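Long-range contacts in multisubunit Na+/H+ antiporter, D subunit (Anoxybacillus flavithermus, PDB 6Z16), which probably helps a membrane-embedded multisubunit complex exchange sodium ions for protons, as a member of the CPA3 family of antiporters related to complex I: residues D[47-51]-D[74-80]; D[323-327]-D[473-478]; D[373-378]-D[422-426]. All blocks are in the same frame, centred on the assembly; numbering follows the deposited sequence.

Interaction 1: residues D[47-51]-D[74-80]; sequences LLHRV and SDSLSAL
Leu48 and Val51 meet Ala79 where two membrane helices run almost antiparallel, their short axes at 166° and 9.2 Å apart at closest approach. The backbones draw near at Leu48 and Ala79, whose CA atoms are 5.3 Å apart, and the small side chain of Ala79 is consistent with so close an approach. Its CB is touched by Leu48 CD1 at 3.7 Å and, one helical turn further along 47-51, by Val51 CG2 at 3.9 Å. Leu48 is a two-pronged contact: while CD1 rests on Ala79, its other methyl, CD2, meets Leu80 CD2 at 3.8 Å, the two leucine side chains crossing at a slant. With CG opposite the backbone N (chi1 -178°), Leu48 swings its branched end across to the second helix although its CB starts off to the flank. Val51 also divides its branches, CG2 lying over the first turn of helix 76-99 and CG1 turning to Ser74, 3.9 Å from its OG. Leu47 CD2 comes to the same hydroxyl, which makes a weak hydrogen bond to Asp75 O. Asp75 itself faces away and acts as N-cap of helix 76-99, its OD1 accepting a weak bond from Ser78 N, while OD2 forms a salt bridge with Arg258. This ties the helix start to helix 249-263. The contact thus packs the end of helix 26-53 against the beginning of helix 76-99, with the hairpin of strands 57-60 and 71-74 joining them; Ser74 pairs with Gln57 across that hairpin, and helix 463-477 approaches through Phe469, whose carbonyl O accepts a hydrogen bond from Ser76 OG.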
loop_
_atom_site.group_PDB
_atom_site.type_symbol
_atom_site.label_atom_id
_atom_site.label_comp_id
_atom_site.label_asym_id
_atom_site.label_seq_id
_atom_site.Cartn_x
_atom_site.Cartn_y
_atom_site.Cartn_z
ATOM N N LEU D 47 -43.991 -40.449 3.799
ATOM C CA LEU D 47 -42.885 -41.290 3.343
ATOM C C LEU D 47 -43.298 -42.752 3.241
ATOM O O LEU D 47 -42.887 -43.454 2.308
ATOM C CB LEU D 47 -41.686 -41.139 4.278
ATOM C CG LEU D 47 -40.463 -41.988 3.931
ATOM C CD1 LEU D 47 -39.944 -41.639 2.553
ATOM C CD2 LEU D 47 -39.386 -41.828 4.971
ATOM N N LEU D 48 -44.118 -43.222 4.186
ATOM C CA LEU D 48 -44.583 -44.606 4.140
ATOM C C LEU D 48 -45.511 -44.850 2.951
ATOM O O LEU D 48 -45.406 -45.887 2.284
ATOM C CB LEU D 48 -45.262 -44.966 5.459
ATOM C CG LEU D 48 -45.760 -46.401 5.594
ATOM C CD1 LEU D 48 -44.639 -47.395 5.412
ATOM C CD2 LEU D 48 -46.389 -46.579 6.943
ATOM N N HIS D 49 -46.390 -43.892 2.639
ATOM C CA HIS D 49 -47.186 -44.026 1.420
ATOM C C HIS D 49 -46.327 -43.940 0.164
ATOM O O HIS D 49 -46.620 -44.617 -0.832
ATOM C CB HIS D 49 -48.288 -42.971 1.364
ATOM C CG HIS D 49 -49.155 -43.077 0.146
ATOM N ND1 HIS D 49 -48.898 -42.381 -1.016
ATOM C CD2 HIS D 49 -50.245 -43.837 -0.108
ATOM C CE1 HIS D 49 -49.809 -42.684 -1.921
ATOM N NE2 HIS D 49 -50.635 -43.569 -1.398
ATOM N N ARG D 50 -45.263 -43.134 0.200
ATOM C CA ARG D 50 -44.369 -43.017 -0.947
ATOM C C ARG D 50 -43.632 -44.322 -1.215
ATOM O O ARG D 50 -43.544 -44.764 -2.365
ATOM C CB ARG D 50 -43.386 -41.875 -0.706
ATOM C CG ARG D 50 -42.412 -41.623 -1.830
ATOM C CD ARG D 50 -43.107 -41.146 -3.079
ATOM N NE ARG D 50 -42.145 -40.792 -4.114
ATOM C CZ ARG D 50 -42.464 -40.522 -5.372
ATOM N NH1 ARG D 50 -43.729 -40.573 -5.763
ATOM N NH2 ARG D 50 -41.517 -40.207 -6.242
ATOM N N VAL D 51 -43.116 -44.966 -0.165
ATOM C CA VAL D 51 -42.424 -46.236 -0.358
ATOM C C VAL D 51 -43.396 -47.377 -0.616
ATOM O O VAL D 51 -42.982 -48.419 -1.134
ATOM C CB VAL D 51 -41.513 -46.596 0.830
ATOM C CG1 VAL D 51 -40.513 -45.503 1.078
ATOM C CG2 VAL D 51 -42.302 -46.862 2.082
ATOM N N SER D 74 -34.499 -45.717 2.172
ATOM C CA SER D 74 -35.721 -46.019 2.898
ATOM C C SER D 74 -36.448 -47.123 2.148
ATOM O O SER D 74 -36.922 -46.917 1.024
ATOM C CB SER D 74 -36.603 -44.785 3.049
ATOM O OG SER D 74 -37.763 -45.097 3.790
ATOM N N ASP D 75 -36.471 -48.306 2.750
ATOM C CA ASP D 75 -37.362 -49.385 2.368
ATOM C C ASP D 75 -38.593 -49.326 3.268
ATOM O O ASP D 75 -38.788 -48.365 4.015
ATOM C CB ASP D 75 -36.634 -50.725 2.433
ATOM C CG ASP D 75 -35.920 -50.943 3.750
ATOM O OD1 ASP D 75 -35.861 -50.003 4.569
ATOM O OD2 ASP D 75 -35.420 -52.064 3.971
ATOM N N SER D 76 -39.439 -50.351 3.212
ATOM C CA SER D 76 -40.704 -50.266 3.924
ATOM C C SER D 76 -40.537 -50.480 5.421
ATOM O O SER D 76 -41.268 -49.869 6.212
ATOM C CB SER D 76 -41.696 -51.265 3.343
ATOM O OG SER D 76 -42.953 -51.140 3.974
ATOM N N LEU D 77 -39.563 -51.297 5.825
ATOM C CA LEU D 77 -39.322 -51.532 7.247
ATOM C C LEU D 77 -38.806 -50.284 7.946
ATOM O O LEU D 77 -39.242 -49.963 9.061
ATOM C CB LEU D 77 -38.341 -52.687 7.423
ATOM C CG LEU D 77 -37.923 -52.997 8.859
ATOM C CD1 LEU D 77 -39.117 -53.346 9.730
ATOM C CD2 LEU D 77 -36.915 -54.116 8.851
ATOM N N SER D 78 -37.892 -49.557 7.302
ATOM C CA SER D 78 -37.369 -48.332 7.894
ATOM C C SER D 78 -38.431 -47.245 7.977
ATOM O O SER D 78 -38.463 -46.495 8.955
ATOM C CB SER D 78 -36.161 -47.853 7.099
ATOM O OG SER D 78 -36.530 -47.539 5.775
ATOM N N ALA D 79 -39.335 -47.181 6.994
ATOM C CA ALA D 79 -40.423 -46.211 7.042
ATOM C C ALA D 79 -41.418 -46.542 8.148
ATOM O O ALA D 79 -41.916 -45.634 8.833
ATOM C CB ALA D 79 -41.125 -46.151 5.691
ATOM N N LEU D 80 -41.703 -47.835 8.345
ATOM C CA LEU D 80 -42.551 -48.255 9.459
ATOM C C LEU D 80 -41.923 -47.918 10.803
ATOM O O LEU D 80 -42.613 -47.459 11.722
ATOM C CB LEU D 80 -42.828 -49.754 9.368
ATOM C CG LEU D 80 -43.777 -50.231 8.276
ATOM C CD1 LEU D 80 -43.707 -51.730 8.147
ATOM C CD2 LEU D 80 -45.179 -49.804 8.617
#

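Interaction 2: residues D[323-327]-D[473-478]; sequences VEGTI and AVNVLV
Ile327 and Leu477 reach for each other tip to tip, CD1 of Ile327 lying 3.8 Å from CD1 of Leu477. Leu477 CD1 fits between two bumps of the facing helix, for it also touches Val323 CG1 at 3.7 Å, one turn before Ile327. Val474 supplies the second projection. Its CG2 rests against the backbone of the other helix, 3.8 Å from Glu324 CA, in a hollow bordered by Val323 CG1, Glu324 CB and Ile327 CD1. The torsion that sets CG2 opposite the carbonyl carbon aims this methyl into that hollow. The fit is one of intermeshing aliphatic side chains, without hydrogen bonds between the segments, as helix 463-477 near its C-terminal end crosses the opening turns of helix 320-351 at 127°. The latter helix belongs to the antiporter-like membrane region shared with complex I. Ile327 extends the packing to Ala473, whose CB is 4.2 Å from its CD1, and Val478 CG1 adds a looser touch on Val323 CG2. Glu324 lends only its backbone and CB to this surface; its extended chain carries the carboxylate to a salt bridge with Arg467, an earlier residue of helix 463-477. Around the leucine and isoleucine tips, Leu77 of helix 76-99 touches Ile327, Ala473 and Leu477, while Leu257, Arg258 and Thr261 of helix 249-263 pack against Leu477.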
loop_
_atom_site.group_PDB
_atom_site.type_symbol
_atom_site.label_atom_id
_atom_site.label_comp_id
_atom_site.label_asym_id
_atom_site.label_seq_id
_atom_site.Cartn_x
_atom_site.Cartn_y
_atom_site.Cartn_z
ATOM N N VAL D 323 -39.554 -63.809 9.769
ATOM C CA VAL D 323 -39.222 -62.400 9.578
ATOM C C VAL D 323 -40.477 -61.542 9.676
ATOM O O VAL D 323 -40.470 -60.466 10.292
ATOM C CB VAL D 323 -38.500 -62.218 8.230
ATOM C CG1 VAL D 323 -38.244 -60.768 7.939
ATOM C CG2 VAL D 323 -37.187 -62.962 8.241
ATOM N N GLU D 324 -41.586 -62.035 9.122
ATOM C CA GLU D 324 -42.855 -61.326 9.203
ATOM C C GLU D 324 -43.342 -61.224 10.642
ATOM O O GLU D 324 -43.753 -60.143 11.097
ATOM C CB GLU D 324 -43.863 -62.048 8.321
ATOM C CG GLU D 324 -45.160 -61.341 8.137
ATOM C CD GLU D 324 -46.022 -62.031 7.113
ATOM O OE1 GLU D 324 -45.607 -63.089 6.599
ATOM O OE2 GLU D 324 -47.108 -61.505 6.809
ATOM N N GLY D 325 -43.235 -62.325 11.388
ATOM C CA GLY D 325 -43.642 -62.318 12.780
ATOM C C GLY D 325 -42.799 -61.405 13.647
ATOM O O GLY D 325 -43.326 -60.706 14.518
ATOM N N THR D 326 -41.488 -61.365 13.404
ATOM C CA THR D 326 -40.677 -60.479 14.230
ATOM C C THR D 326 -40.832 -59.009 13.847
ATOM O O THR D 326 -40.670 -58.156 14.719
ATOM C CB THR D 326 -39.199 -60.901 14.223
ATOM O OG1 THR D 326 -38.476 -60.111 15.174
ATOM C CG2 THR D 326 -38.560 -60.737 12.879
ATOM N N ILE D 327 -41.233 -58.693 12.606
ATOM C CA ILE D 327 -41.549 -57.301 12.266
ATOM C C ILE D 327 -42.818 -56.837 12.982
ATOM O O ILE D 327 -42.845 -55.742 13.578
ATOM C CB ILE D 327 -41.658 -57.126 10.741
ATOM C CG1 ILE D 327 -40.286 -57.254 10.096
ATOM C CG2 ILE D 327 -42.213 -55.769 10.386
ATOM C CD1 ILE D 327 -40.337 -57.392 8.612
ATOM N N ALA D 473 -41.855 -55.218 3.133
ATOM C CA ALA D 473 -40.660 -55.264 3.970
ATOM C C ALA D 473 -40.030 -56.654 3.971
ATOM O O ALA D 473 -38.810 -56.783 3.851
ATOM C CB ALA D 473 -40.997 -54.829 5.395
ATOM N N VAL D 474 -40.849 -57.703 4.065
ATOM C CA VAL D 474 -40.340 -59.072 4.015
ATOM C C VAL D 474 -39.776 -59.389 2.637
ATOM O O VAL D 474 -38.719 -60.020 2.518
ATOM C CB VAL D 474 -41.444 -60.061 4.432
ATOM C CG1 VAL D 474 -41.062 -61.484 4.122
ATOM C CG2 VAL D 474 -41.694 -59.948 5.914
ATOM N N ASN D 475 -40.433 -58.911 1.579
ATOM C CA ASN D 475 -39.937 -59.132 0.226
ATOM C C ASN D 475 -38.606 -58.445 -0.038
ATOM O O ASN D 475 -37.858 -58.896 -0.911
ATOM C CB ASN D 475 -40.962 -58.657 -0.796
ATOM C CG ASN D 475 -42.167 -59.550 -0.857
ATOM O OD1 ASN D 475 -42.046 -60.772 -0.831
ATOM N ND2 ASN D 475 -43.342 -58.949 -0.932
ATOM N N VAL D 476 -38.285 -57.372 0.685
ATOM C CA VAL D 476 -36.957 -56.792 0.513
ATOM C C VAL D 476 -35.940 -57.353 1.510
ATOM O O VAL D 476 -34.732 -57.304 1.239
ATOM C CB VAL D 476 -37.006 -55.249 0.573
ATOM C CG1 VAL D 476 -37.067 -54.723 1.998
ATOM C CG2 VAL D 476 -35.860 -54.631 -0.214
ATOM N N LEU D 477 -36.383 -57.933 2.631
ATOM C CA LEU D 477 -35.417 -58.472 3.588
ATOM C C LEU D 477 -34.874 -59.832 3.171
ATOM O O LEU D 477 -33.666 -60.067 3.262
ATOM C CB LEU D 477 -36.031 -58.573 4.976
ATOM C CG LEU D 477 -36.192 -57.230 5.663
ATOM C CD1 LEU D 477 -36.982 -57.402 6.925
ATOM C CD2 LEU D 477 -34.849 -56.607 5.928
ATOM N N VAL D 478 -35.738 -60.750 2.724
ATOM C CA VAL D 478 -35.269 -62.081 2.342
ATOM C C VAL D 478 -34.705 -62.117 0.935
ATOM O O VAL D 478 -34.295 -63.188 0.469
ATOM C CB VAL D 478 -36.386 -63.137 2.454
ATOM C CG1 VAL D 478 -36.949 -63.155 3.862
ATOM C CG2 VAL D 478 -37.469 -62.893 1.421
#

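Interaction 3: residues D[373-378]-D[422-426]; sequences FFIAAL and VMKIF. With PTY (phosphatidylethanolamine), chain S.
Phe374 lies against one face of the Phe426 ring, its CD1 3.5 Å from Phe426 CE2 and displaced toward the rim. The two planes are inclined at 45° with centroids 5.0 Å apart, an oblique pairing. Phe374 CB adds a CH-pi contact over the face of Phe426, 4.3 Å from the ring centroid. The Phe374 ring has PTY C37, an acyl-chain carbon of the bound phosphatidylethanolamine, at its edge. Phe373 offers its own edge to Phe426 CB, which lies in the ring plane 3.9 Å from CE2, and its far end crosses Ile425 at about a right angle, CZ meeting Ile425 CG2 at 3.7 Å. All three rings have CG opposite the backbone N (chi1 -176° for Phe373), which carries Phe373 across the gap and lets it pass Phe426 in the opposite direction. These aromatic groups join two nearly antiparallel membrane helices, 367-381 and 405-429, whose short axes come within 9.8 Å; the antiporter-like membrane region shared with complex I takes in the first and at least part of the second. Further along, the helices come closer where Ala377 CB meets Val422 CG2 at 3.7 Å. Met423, bent at both its second and third torsions, folds its thioether back to Phe374 in a Met-aromatic contact, SD 4.1 Å from CE1, and sets CE against Leu378 CD2. Phe374 also meets Trp371 edge-to-face, and Ile171 of a neighbouring subunit packs on Phe374 and Leu378. From the lipid-facing flank of helix 367-381, Ile375 touches both acyl chains of the phosphatidylethanolamine.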
loop_
_atom_site.group_PDB
_atom_site.type_symbol
_atom_site.label_atom_id
_atom_site.label_comp_id
_atom_site.label_asym_id
_atom_site.label_seq_id
_atom_site.Cartn_x
_atom_site.Cartn_y
_atom_site.Cartn_z
ATOM N N PHE D 373 -54.895 -50.376 32.163
ATOM C CA PHE D 373 -53.723 -51.193 32.463
ATOM C C PHE D 373 -54.016 -52.674 32.293
ATOM O O PHE D 373 -53.125 -53.437 31.909
ATOM C CB PHE D 373 -53.222 -50.922 33.883
ATOM C CG PHE D 373 -51.962 -51.666 34.227
ATOM C CD1 PHE D 373 -50.743 -51.260 33.712
ATOM C CD2 PHE D 373 -51.996 -52.780 35.050
ATOM C CE1 PHE D 373 -49.584 -51.942 34.017
ATOM C CE2 PHE D 373 -50.839 -53.465 35.355
ATOM C CZ PHE D 373 -49.634 -53.044 34.835
ATOM N N PHE D 374 -55.256 -53.089 32.565
ATOM C CA PHE D 374 -55.665 -54.473 32.338
ATOM C C PHE D 374 -55.598 -54.838 30.856
ATOM O O PHE D 374 -55.053 -55.888 30.484
ATOM C CB PHE D 374 -57.074 -54.668 32.900
ATOM C CG PHE D 374 -57.592 -56.071 32.796
ATOM C CD1 PHE D 374 -57.124 -57.065 33.639
ATOM C CD2 PHE D 374 -58.573 -56.389 31.876
ATOM C CE1 PHE D 374 -57.609 -58.350 33.546
ATOM C CE2 PHE D 374 -59.063 -57.670 31.787
ATOM C CZ PHE D 374 -58.576 -58.651 32.619
ATOM N N ILE D 375 -56.133 -53.967 29.993
ATOM C CA ILE D 375 -56.056 -54.210 28.553
ATOM C C ILE D 375 -54.614 -54.127 28.053
ATOM O O ILE D 375 -54.213 -54.896 27.169
ATOM C CB ILE D 375 -56.993 -53.237 27.813
ATOM C CG1 ILE D 375 -58.430 -53.465 28.265
ATOM C CG2 ILE D 375 -56.939 -53.423 26.306
ATOM C CD1 ILE D 375 -58.941 -54.858 27.983
ATOM N N ALA D 376 -53.794 -53.253 28.651
ATOM C CA ALA D 376 -52.388 -53.153 28.266
ATOM C C ALA D 376 -51.608 -54.410 28.637
ATOM O O ALA D 376 -50.774 -54.882 27.856
ATOM C CB ALA D 376 -51.758 -51.928 28.919
ATOM N N ALA D 377 -51.898 -54.981 29.809
ATOM C CA ALA D 377 -51.262 -56.220 30.242
ATOM C C ALA D 377 -51.640 -57.389 29.341
ATOM O O ALA D 377 -50.772 -58.165 28.911
ATOM C CB ALA D 377 -51.657 -56.514 31.687
ATOM N N LEU D 378 -52.934 -57.519 29.034
ATOM C CA LEU D 378 -53.363 -58.614 28.169
ATOM C C LEU D 378 -52.874 -58.438 26.739
ATOM O O LEU D 378 -52.694 -59.426 26.025
ATOM C CB LEU D 378 -54.881 -58.743 28.180
ATOM C CG LEU D 378 -55.567 -59.097 29.489
ATOM C CD1 LEU D 378 -57.047 -59.119 29.237
ATOM C CD2 LEU D 378 -55.086 -60.425 30.017
ATOM N N VAL D 422 -47.018 -58.904 34.746
ATOM C CA VAL D 422 -47.859 -57.709 34.656
ATOM C C VAL D 422 -49.197 -57.902 35.375
ATOM O O VAL D 422 -49.739 -56.954 35.966
ATOM C CB VAL D 422 -48.042 -57.286 33.188
ATOM C CG1 VAL D 422 -46.714 -56.865 32.623
ATOM C CG2 VAL D 422 -48.607 -58.411 32.367
ATOM N N MET D 423 -49.720 -59.125 35.417
ATOM C CA MET D 423 -50.953 -59.339 36.147
ATOM C C MET D 423 -50.711 -59.395 37.646
ATOM O O MET D 423 -51.637 -59.151 38.413
ATOM C CB MET D 423 -51.628 -60.615 35.658
ATOM C CG MET D 423 -53.101 -60.697 35.980
ATOM S SD MET D 423 -53.963 -59.336 35.186
ATOM C CE MET D 423 -53.734 -59.785 33.472
ATOM N N LYS D 424 -49.484 -59.690 38.074
ATOM C CA LYS D 424 -49.114 -59.504 39.469
ATOM C C LYS D 424 -49.209 -58.043 39.860
ATOM O O LYS D 424 -49.730 -57.719 40.940
ATOM C CB LYS D 424 -47.702 -60.034 39.698
ATOM C CG LYS D 424 -47.136 -59.789 41.077
ATOM C CD LYS D 424 -45.780 -60.448 41.198
ATOM C CE LYS D 424 -44.762 -59.745 40.332
ATOM N NZ LYS D 424 -43.412 -60.326 40.506
ATOM N N ILE D 425 -48.748 -57.148 38.969
ATOM C CA ILE D 425 -48.930 -55.705 39.195
ATOM C C ILE D 425 -50.411 -55.357 39.308
ATOM O O ILE D 425 -50.833 -54.667 40.246
ATOM C CB ILE D 425 -48.266 -54.872 38.084
ATOM C CG1 ILE D 425 -46.762 -55.076 38.048
ATOM C CG2 ILE D 425 -48.543 -53.396 38.301
ATOM C CD1 ILE D 425 -46.123 -54.443 36.840
ATOM N N PHE D 426 -51.224 -55.865 38.371
ATOM C CA PHE D 426 -52.651 -55.528 38.348
ATOM C C PHE D 426 -53.401 -56.075 39.560
ATOM O O PHE D 426 -54.209 -55.366 40.165
ATOM C CB PHE D 426 -53.301 -56.037 37.063
ATOM C CG PHE D 426 -54.785 -55.810 37.010
ATOM C CD1 PHE D 426 -55.295 -54.545 36.806
ATOM C CD2 PHE D 426 -55.672 -56.864 37.161
ATOM C CE1 PHE D 426 -56.657 -54.327 36.766
ATOM C CE2 PHE D 426 -57.034 -56.654 37.120
ATOM C CZ PHE D 426 -57.524 -55.384 36.919
HETATM C C1 PTY S . -67.515 -50.397 34.427
HETATM C C2 PTY S . -68.459 -45.452 38.671
HETATM C C3 PTY S . -67.392 -46.502 39.050
HETATM O O4 PTY S . -67.099 -51.041 33.202
HETATM C C5 PTY S . -66.764 -48.727 36.131
HETATM C C6 PTY S . -66.413 -49.474 34.872
HETATM O O7 PTY S . -66.183 -48.487 33.817
HETATM C C8 PTY S . -64.925 -48.056 33.637
HETATM O O10 PTY S . -63.996 -48.404 34.310
HETATM C C11 PTY S . -64.828 -47.107 32.484
HETATM C C12 PTY S . -63.733 -47.508 31.508
HETATM C C13 PTY S . -63.945 -48.888 30.927
HETATM C C14 PTY S . -62.829 -49.353 30.010
HETATM C C15 PTY S . -63.070 -50.738 29.436
HETATM C C16 PTY S . -61.803 -51.458 29.010
HETATM C C17 PTY S . -61.483 -51.375 27.528
HETATM C C18 PTY S . -62.149 -52.450 26.680
HETATM C C19 PTY S . -61.540 -52.583 25.291
HETATM C C20 PTY S . -62.114 -53.710 24.449
HETATM C C21 PTY S . -61.518 -53.786 23.051
HETATM C C22 PTY S . -62.316 -54.649 22.085
HETATM C C23 PTY S . -62.087 -54.293 20.625
HETATM C C24 PTY S . -62.840 -55.168 19.634
HETATM C C25 PTY S . -64.355 -55.036 19.678
HETATM C C26 PTY S . -65.058 -55.953 18.686
HETATM C C27 PTY S . -66.579 -55.921 18.748
HETATM C C28 PTY S . -67.232 -56.908 17.793
HETATM C C29 PTY S . -68.732 -56.769 17.716
HETATM C C30 PTY S . -66.589 -52.266 33.311
HETATM C C31 PTY S . -66.242 -52.836 31.969
HETATM O O30 PTY S . -66.438 -52.832 34.356
HETATM C C32 PTY S . -64.753 -53.080 31.776
HETATM C C33 PTY S . -64.277 -54.368 32.409
HETATM C C34 PTY S . -64.279 -55.560 31.472
HETATM C C35 PTY S . -63.121 -55.602 30.490
HETATM C C36 PTY S . -63.080 -56.890 29.685
HETATM C C37 PTY S . -61.921 -57.004 28.708
HETATM C C38 PTY S . -61.886 -58.338 27.984
HETATM C C39 PTY S . -60.642 -58.569 27.141
HETATM C C40 PTY S . -60.546 -57.701 25.899
HETATM C C41 PTY S . -61.643 -57.952 24.876
HETATM P P1 PTY S . -67.085 -49.146 38.746
HETATM O O11 PTY S . -67.879 -47.777 38.566
HETATM O O12 PTY S . -65.745 -48.797 39.390
HETATM O O13 PTY S . -67.890 -50.145 39.482
HETATM O O14 PTY S . -66.768 -49.634 37.251
HETATM N N1 PTY S . -67.933 -44.595 37.605
#

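Overall arrangement
Interactions 1 and 2 lie on the same side of the chain's centre, their centres about 13 Å apart, and they touch through packing of helix 76-99 and its N-cap on helix 463-477, for example Asp75 on Val476, so that helices 26-53, 76-99, 463-477 and 320-351 form one continuous packed group. Interaction 3 stands apart, about 33 Å from interaction 1 and 30 Å from interaction 2 between centres. Along the chain interaction 1 closes first; interaction 2 then spans a long loop within which interaction 3 is nested, helices 320-351 and 367-381 following each other. Helix 463-477, near the C-terminus, brings the N-terminal part against the antiporter-like region. Interaction 3 joins helices next to lipid and a neighbouring subunit.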